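Local coordinates for protein putative aminotransferase (Actinomadura melliaura, PDB 4ZWV) that is a putative sugar aminotransferase, probably dependent on pyridoxal 5'-phosphate, involved in making the aminopentose of the indolocarbazole AT2433, at residues L262-A267 with G291-Y296; I5-V10 with S349-W354. All coordinates share one frame; numbering follows the deposited sequence.

Interaction 1 (L262-A267 with G291-Y296); sequences LHRENA and GSFYVY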
loop_
_atom_site.group_PDB
_atom_site.type_symbol
_atom_site.label_atom_id
_atom_site.label_comp_id
_atom_site.label_asym_id
_atom_site.label_seq_id
_atom_site.Cartn_x
_atom_site.Cartn_y
_atom_site.Cartn_z
ATOM N N LEU A 262 -3.687 24.771 18.479
ATOM C CA LEU A 262 -4.269 25.812 17.636
ATOM C C LEU A 262 -5.584 25.361 16.988
ATOM O O LEU A 262 -6.540 26.141 16.936
ATOM C CB LEU A 262 -3.272 26.253 16.561
ATOM C CG LEU A 262 -2.033 26.976 17.090
ATOM C CD1 LEU A 262 -1.027 27.202 15.979
ATOM C CD2 LEU A 262 -2.418 28.306 17.730
ATOM N N HIS A 263 -5.640 24.117 16.499
ATOM C CA HIS A 263 -6.911 23.567 16.008
ATOM C C HIS A 263 -8.002 23.754 17.057
ATOM O O HIS A 263 -9.104 24.227 16.767
ATOM C CB HIS A 263 -6.806 22.068 15.682
ATOM C CG HIS A 263 -6.220 21.756 14.335
ATOM N ND1 HIS A 263 -6.974 21.231 13.305
ATOM C CD2 HIS A 263 -4.953 21.854 13.862
ATOM C CE1 HIS A 263 -6.199 21.029 12.253
ATOM N NE2 HIS A 263 -4.968 21.396 12.564
ATOM N N ARG A 264 -7.680 23.374 18.288
ATOM C CA ARG A 264 -8.654 23.423 19.372
ATOM C C ARG A 264 -9.011 24.850 19.769
ATOM O O ARG A 264 -10.173 25.151 20.028
ATOM C CB ARG A 264 -8.124 22.631 20.569
ATOM C CG ARG A 264 -8.154 21.129 20.303
ATOM C CD ARG A 264 -7.294 20.325 21.264
ATOM N NE ARG A 264 -7.457 18.898 20.998
ATOM C CZ ARG A 264 -6.628 17.948 21.419
ATOM N NH1 ARG A 264 -5.556 18.259 22.131
ATOM N NH2 ARG A 264 -6.871 16.675 21.113
ATOM N N GLU A 265 -8.018 25.735 19.787
ATOM C CA GLU A 265 -8.259 27.144 20.089
ATOM C C GLU A 265 -9.163 27.794 19.039
ATOM O O GLU A 265 -10.074 28.550 19.374
ATOM C CB GLU A 265 -6.928 27.888 20.191
ATOM C CG GLU A 265 -7.054 29.390 20.382
ATOM C CD GLU A 265 -5.716 30.110 20.282
ATOM O OE1 GLU A 265 -4.771 29.725 21.004
ATOM O OE2 GLU A 265 -5.608 31.058 19.476
ATOM N N ASN A 266 -8.927 27.477 17.768
ATOM C CA ASN A 266 -9.750 28.030 16.695
ATOM C C ASN A 266 -11.190 27.522 16.763
ATOM O O ASN A 266 -12.135 28.280 16.532
ATOM C CB ASN A 266 -9.135 27.699 15.333
ATOM C CG ASN A 266 -7.831 28.426 15.100
ATOM O OD1 ASN A 266 -7.577 29.480 15.696
ATOM N ND2 ASN A 266 -6.990 27.871 14.240
ATOM N N ALA A 267 -11.348 26.237 17.072
ATOM C CA ALA A 267 -12.673 25.644 17.254
ATOM C C ALA A 267 -13.421 26.323 18.399
ATOM O O ALA A 267 -14.617 26.614 18.294
ATOM C CB ALA A 267 -12.552 24.149 17.516
ATOM N N GLY A 291 -11.753 16.339 21.247
ATOM C CA GLY A 291 -11.566 16.068 19.829
ATOM C C GLY A 291 -10.383 16.813 19.241
ATOM O O GLY A 291 -9.736 17.620 19.915
ATOM N N SER A 292 -10.095 16.536 17.974
ATOM C CA SER A 292 -8.911 17.102 17.345
ATOM C C SER A 292 -9.218 18.077 16.217
ATOM O O SER A 292 -8.299 18.675 15.662
ATOM C CB SER A 292 -8.017 15.967 16.835
ATOM O OG SER A 292 -7.541 15.213 17.942
ATOM N N PHE A 293 -10.498 18.228 15.876
ATOM C CA PHE A 293 -10.929 19.262 14.918
ATOM C C PHE A 293 -10.108 19.318 13.632
ATOM O O PHE A 293 -9.508 20.333 13.284
ATOM C CB PHE A 293 -10.933 20.627 15.603
ATOM C CG PHE A 293 -11.960 20.727 16.681
ATOM C CD1 PHE A 293 -13.287 20.943 16.358
ATOM C CD2 PHE A 293 -11.613 20.559 18.007
ATOM C CE1 PHE A 293 -14.257 21.026 17.350
ATOM C CE2 PHE A 293 -12.575 20.638 19.001
ATOM C CZ PHE A 293 -13.899 20.873 18.668
ATOM N N TYR A 294 -10.086 18.198 12.927
ATOM C CA TYR A 294 -9.496 18.139 11.602
ATOM C C TYR A 294 -10.099 19.247 10.733
ATOM O O TYR A 294 -9.379 19.947 10.010
ATOM C CB TYR A 294 -9.753 16.753 11.012
ATOM C CG TYR A 294 -9.206 16.495 9.639
ATOM C CD1 TYR A 294 -7.847 16.611 9.375
ATOM C CD2 TYR A 294 -10.047 16.077 8.616
ATOM C CE1 TYR A 294 -7.345 16.337 8.108
ATOM C CE2 TYR A 294 -9.556 15.800 7.355
ATOM C CZ TYR A 294 -8.209 15.938 7.112
ATOM O OH TYR A 294 -7.723 15.659 5.857
ATOM N N VAL A 295 -11.423 19.389 10.819
ATOM C CA VAL A 295 -12.157 20.513 10.234
ATOM C C VAL A 295 -13.220 20.915 11.257
ATOM O O VAL A 295 -13.413 20.205 12.244
ATOM C CB VAL A 295 -12.828 20.157 8.877
ATOM C CG1 VAL A 295 -11.777 19.844 7.812
ATOM C CG2 VAL A 295 -13.797 18.996 9.045
ATOM N N TYR A 296 -13.912 22.021 11.013
ATOM C CA TYR A 296 -14.967 22.488 11.914
ATOM C C TYR A 296 -16.306 22.443 11.181
ATOM O O TYR A 296 -16.521 23.183 10.225
ATOM C CB TYR A 296 -14.651 23.904 12.414
ATOM C CG TYR A 296 -15.623 24.411 13.456
ATOM C CD1 TYR A 296 -15.387 24.206 14.809
ATOM C CD2 TYR A 296 -16.782 25.089 13.085
ATOM C CE1 TYR A 296 -16.288 24.663 15.776
ATOM C CE2 TYR A 296 -17.683 25.547 14.040
ATOM C CZ TYR A 296 -17.424 25.331 15.381
ATOM O OH TYR A 296 -18.320 25.781 16.333
#
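One face of the Phe-293 ring is filled by Ala-267 CB, which stands 3.4 Å from the ring centroid and 7° off the normal, a well-centred CH-pi contact. Arg-264 CG lies at the rim of the same ring, near CD2, and the guanidinium plane is turned 83° from it. The His-263 ring meets the loop with its edge: ND1 donates to Phe-293 O at 2.7 Å and 166°, the oxygen almost in the ring plane but ND1 standing above the carbonyl plane. Arg-264, extended from CG to NE, also works edge-on. Arg-264 NE reaches Gly-291 O at 2.8 Å, while NH2 adds a weak bond to that oxygen and a hydrogen bond to Gly-167 O. A leucine in place of Arg-264 would probably leave Gly-291 O without its guanidinium donors and let the start of the loop shift. Tyr-296 CD1 packs 3.9 Å from Ala-267 CB. The Tyr-296 hydroxyl is bonded to Asp-271. The loop's irregular backbone thus receives helix side-chain donors at two carbonyls, Gly-291 and Phe-293, which is consistent with fixing Tyr-294, stacked on the cofactor-site residue His-164.

Interaction 2 (I5-V10 with S349-W354); sequences IPLFKV and SLPVGW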
loop_
_atom_site.group_PDB
_atom_site.type_symbol
_atom_site.label_atom_id
_atom_site.label_comp_id
_atom_site.label_asym_id
_atom_site.label_seq_id
_atom_site.Cartn_x
_atom_site.Cartn_y
_atom_site.Cartn_z
ATOM N N ILE A 5 -8.103 30.841 2.026
ATOM C CA ILE A 5 -7.912 30.099 3.260
ATOM C C ILE A 5 -8.297 28.644 3.024
ATOM O O ILE A 5 -9.466 28.360 2.769
ATOM C CB ILE A 5 -8.765 30.689 4.395
ATOM C CG1 ILE A 5 -8.341 32.133 4.679
ATOM C CG2 ILE A 5 -8.641 29.834 5.635
ATOM C CD1 ILE A 5 -9.304 32.893 5.585
ATOM N N PRO A 6 -7.319 27.715 3.079
ATOM C CA PRO A 6 -7.613 26.319 2.738
ATOM C C PRO A 6 -8.258 25.534 3.881
ATOM O O PRO A 6 -8.083 25.865 5.055
ATOM C CB PRO A 6 -6.227 25.748 2.401
ATOM C CG PRO A 6 -5.298 26.532 3.275
ATOM C CD PRO A 6 -5.892 27.921 3.391
ATOM N N LEU A 7 -9.001 24.495 3.517
ATOM C CA LEU A 7 -9.673 23.632 4.472
ATOM C C LEU A 7 -8.682 22.652 5.093
ATOM O O LEU A 7 -8.845 22.234 6.241
ATOM C CB LEU A 7 -10.821 22.897 3.772
ATOM C CG LEU A 7 -11.750 22.010 4.588
ATOM C CD1 LEU A 7 -12.355 22.799 5.743
ATOM C CD2 LEU A 7 -12.850 21.461 3.672
ATOM N N PHE A 8 -7.655 22.302 4.315
ATOM C CA PHE A 8 -6.605 21.364 4.716
ATOM C C PHE A 8 -5.254 21.956 4.329
ATOM O O PHE A 8 -5.165 22.721 3.371
ATOM C CB PHE A 8 -6.753 19.993 4.029
ATOM C CG PHE A 8 -8.170 19.481 3.943
ATOM C CD1 PHE A 8 -8.749 18.821 5.015
ATOM C CD2 PHE A 8 -8.901 19.620 2.772
ATOM C CE1 PHE A 8 -10.043 18.333 4.927
ATOM C CE2 PHE A 8 -10.193 19.137 2.679
ATOM C CZ PHE A 8 -10.762 18.490 3.757
ATOM N N LYS A 9 -4.199 21.590 5.048
ATOM C CA LYS A 9 -2.859 22.061 4.696
ATOM C C LYS A 9 -1.817 21.106 5.251
ATOM O O LYS A 9 -1.989 20.549 6.334
ATOM C CB LYS A 9 -2.632 23.487 5.220
ATOM C CG LYS A 9 -1.358 24.151 4.720
ATOM C CD LYS A 9 -1.336 25.628 5.099
ATOM C CE LYS A 9 -0.017 26.285 4.756
ATOM N NZ LYS A 9 0.185 26.348 3.286
ATOM N N VAL A 10 -0.737 20.906 4.502
ATOM C CA VAL A 10 0.326 20.010 4.942
ATOM C C VAL A 10 1.200 20.665 6.008
ATOM O O VAL A 10 1.639 21.802 5.842
ATOM C CB VAL A 10 1.214 19.577 3.759
ATOM C CG1 VAL A 10 2.325 18.659 4.242
ATOM C CG2 VAL A 10 0.383 18.883 2.698
ATOM N N SER A 349 -18.023 21.927 6.097
ATOM C CA SER A 349 -16.802 21.925 6.901
ATOM C C SER A 349 -16.050 23.234 6.683
ATOM O O SER A 349 -15.869 23.673 5.541
ATOM C CB SER A 349 -15.896 20.742 6.530
ATOM O OG SER A 349 -16.538 19.487 6.741
ATOM N N LEU A 350 -15.604 23.843 7.778
ATOM C CA LEU A 350 -14.882 25.113 7.732
ATOM C C LEU A 350 -13.417 24.946 8.131
ATOM O O LEU A 350 -13.081 24.075 8.931
ATOM C CB LEU A 350 -15.548 26.134 8.658
ATOM C CG LEU A 350 -17.015 26.450 8.367
ATOM C CD1 LEU A 350 -17.581 27.371 9.432
ATOM C CD2 LEU A 350 -17.133 27.082 6.998
ATOM N N PRO A 351 -12.533 25.780 7.567
ATOM C CA PRO A 351 -11.123 25.720 7.972
ATOM C C PRO A 351 -10.955 26.040 9.448
ATOM O O PRO A 351 -11.535 27.016 9.924
ATOM C CB PRO A 351 -10.458 26.803 7.111
ATOM C CG PRO A 351 -11.387 27.009 5.955
ATOM C CD PRO A 351 -12.766 26.791 6.521
ATOM N N VAL A 352 -10.156 25.252 10.155
ATOM C CA VAL A 352 -9.998 25.479 11.586
ATOM C C VAL A 352 -8.556 25.212 12.045
ATOM O O VAL A 352 -8.220 25.369 13.211
ATOM C CB VAL A 352 -11.002 24.595 12.377
ATOM C CG1 VAL A 352 -10.533 23.149 12.415
ATOM C CG2 VAL A 352 -11.225 25.132 13.791
ATOM N N GLY A 353 -7.691 24.828 11.114
ATOM C CA GLY A 353 -6.354 24.384 11.480
ATOM C C GLY A 353 -5.322 25.425 11.890
ATOM O O GLY A 353 -5.603 26.630 11.949
ATOM N N TRP A 354 -4.107 24.941 12.166
ATOM C CA TRP A 354 -3.013 25.759 12.707
ATOM C C TRP A 354 -2.571 26.902 11.795
ATOM O O TRP A 354 -1.932 27.847 12.249
ATOM C CB TRP A 354 -1.796 24.871 13.003
ATOM C CG TRP A 354 -1.376 24.080 11.798
ATOM C CD1 TRP A 354 -1.760 22.812 11.484
ATOM C CD2 TRP A 354 -0.523 24.519 10.726
ATOM N NE1 TRP A 354 -1.190 22.424 10.288
ATOM C CE2 TRP A 354 -0.432 23.458 9.804
ATOM C CE3 TRP A 354 0.172 25.707 10.461
ATOM C CZ2 TRP A 354 0.327 23.543 8.642
ATOM C CZ3 TRP A 354 0.923 25.789 9.299
ATOM C CH2 TRP A 354 0.993 24.713 8.410
HETATM O O HOH W 1 -9.392 22.686 8.940
HETATM O O HOH W 2 -1.962 19.926 8.888
#
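Pro-351 sits against the N-terminal segment at Ile-5 to Leu-7, and here the packing is closest: Pro-351 CB is 3.3 Å from Pro-6 O, whose hydrogen-bond donor is Trp-355 NE1. Ile-5 CG2 meets CB and CG of the same proline ring, 3.8 Å from Pro-351 CB, the two side chains crossing at about a right angle. From the neighbouring position Leu-7 sends CD1 onto the backbone where the strand passes into Pro-351, 3.4 Å from Leu-350 C. Its CG is anti to the backbone N (chi1 -175°), which starts the side chain in that direction. Leu-226 of the second subunit also packs on Leu-7. Beside this tight part a water accepts from Val-352 N and lies within bonding distance of Leu-7 O.

The other end is looser. Trp-354 CG lies between the backbone N and the carbonyl carbon (chi1 55°), and the benzo part of the indole approaches the N-terminal segment. Trp-354 CZ2 is 3.5 Å from Val-10 O, which lies at the ring edge. The exposed Lys-9 crosses the indole at about a right angle, with Lys-9 CE 4.1 Å from Trp-354 CH2, a spacing that indicates modest packing. A second water, in the indole plane, accepts from Trp-354 NE1 (3.0 Å) and donates to Lys-9 O (2.6 Å).

Direct contact between the segments is therefore apolar or van der Waals, with hydrogen bonding passed through water. The arrangement is an irregular N-terminal segment packed beside strand 347-350, an outermost strand, within this chain, of the antiparallel sheet 280-282, 296-300 and 347-350. The DegT/DnrJ/EryC1 family belongs to the fold type I PLP-dependent aminotransferases, and this sheet probably lies in their small C-terminal domain.

Overall arrangement
Interactions 1 and 2 have centres about 10 Å apart and lie on the same side of the chain's centre. Along the sequence, residues 5-10 come first, then 262-267, 291-296 and 349-354, so interaction 2 brackets interaction 1. They share the antiparallel sheet 280-282, 296-300 and 347-350: Tyr-296 O and Leu-350 N, 2.7 Å apart, probably hydrogen-bond between its neighbouring strands. Helix 243-273 makes a second link through Asn-266 ND2, 3.0 Å from Val-352 O, also a probable hydrogen bond. The two contacts are thus joined directly to one another at these points, reaching the cofactor site through Tyr-294 and the second subunit through residues 5-10.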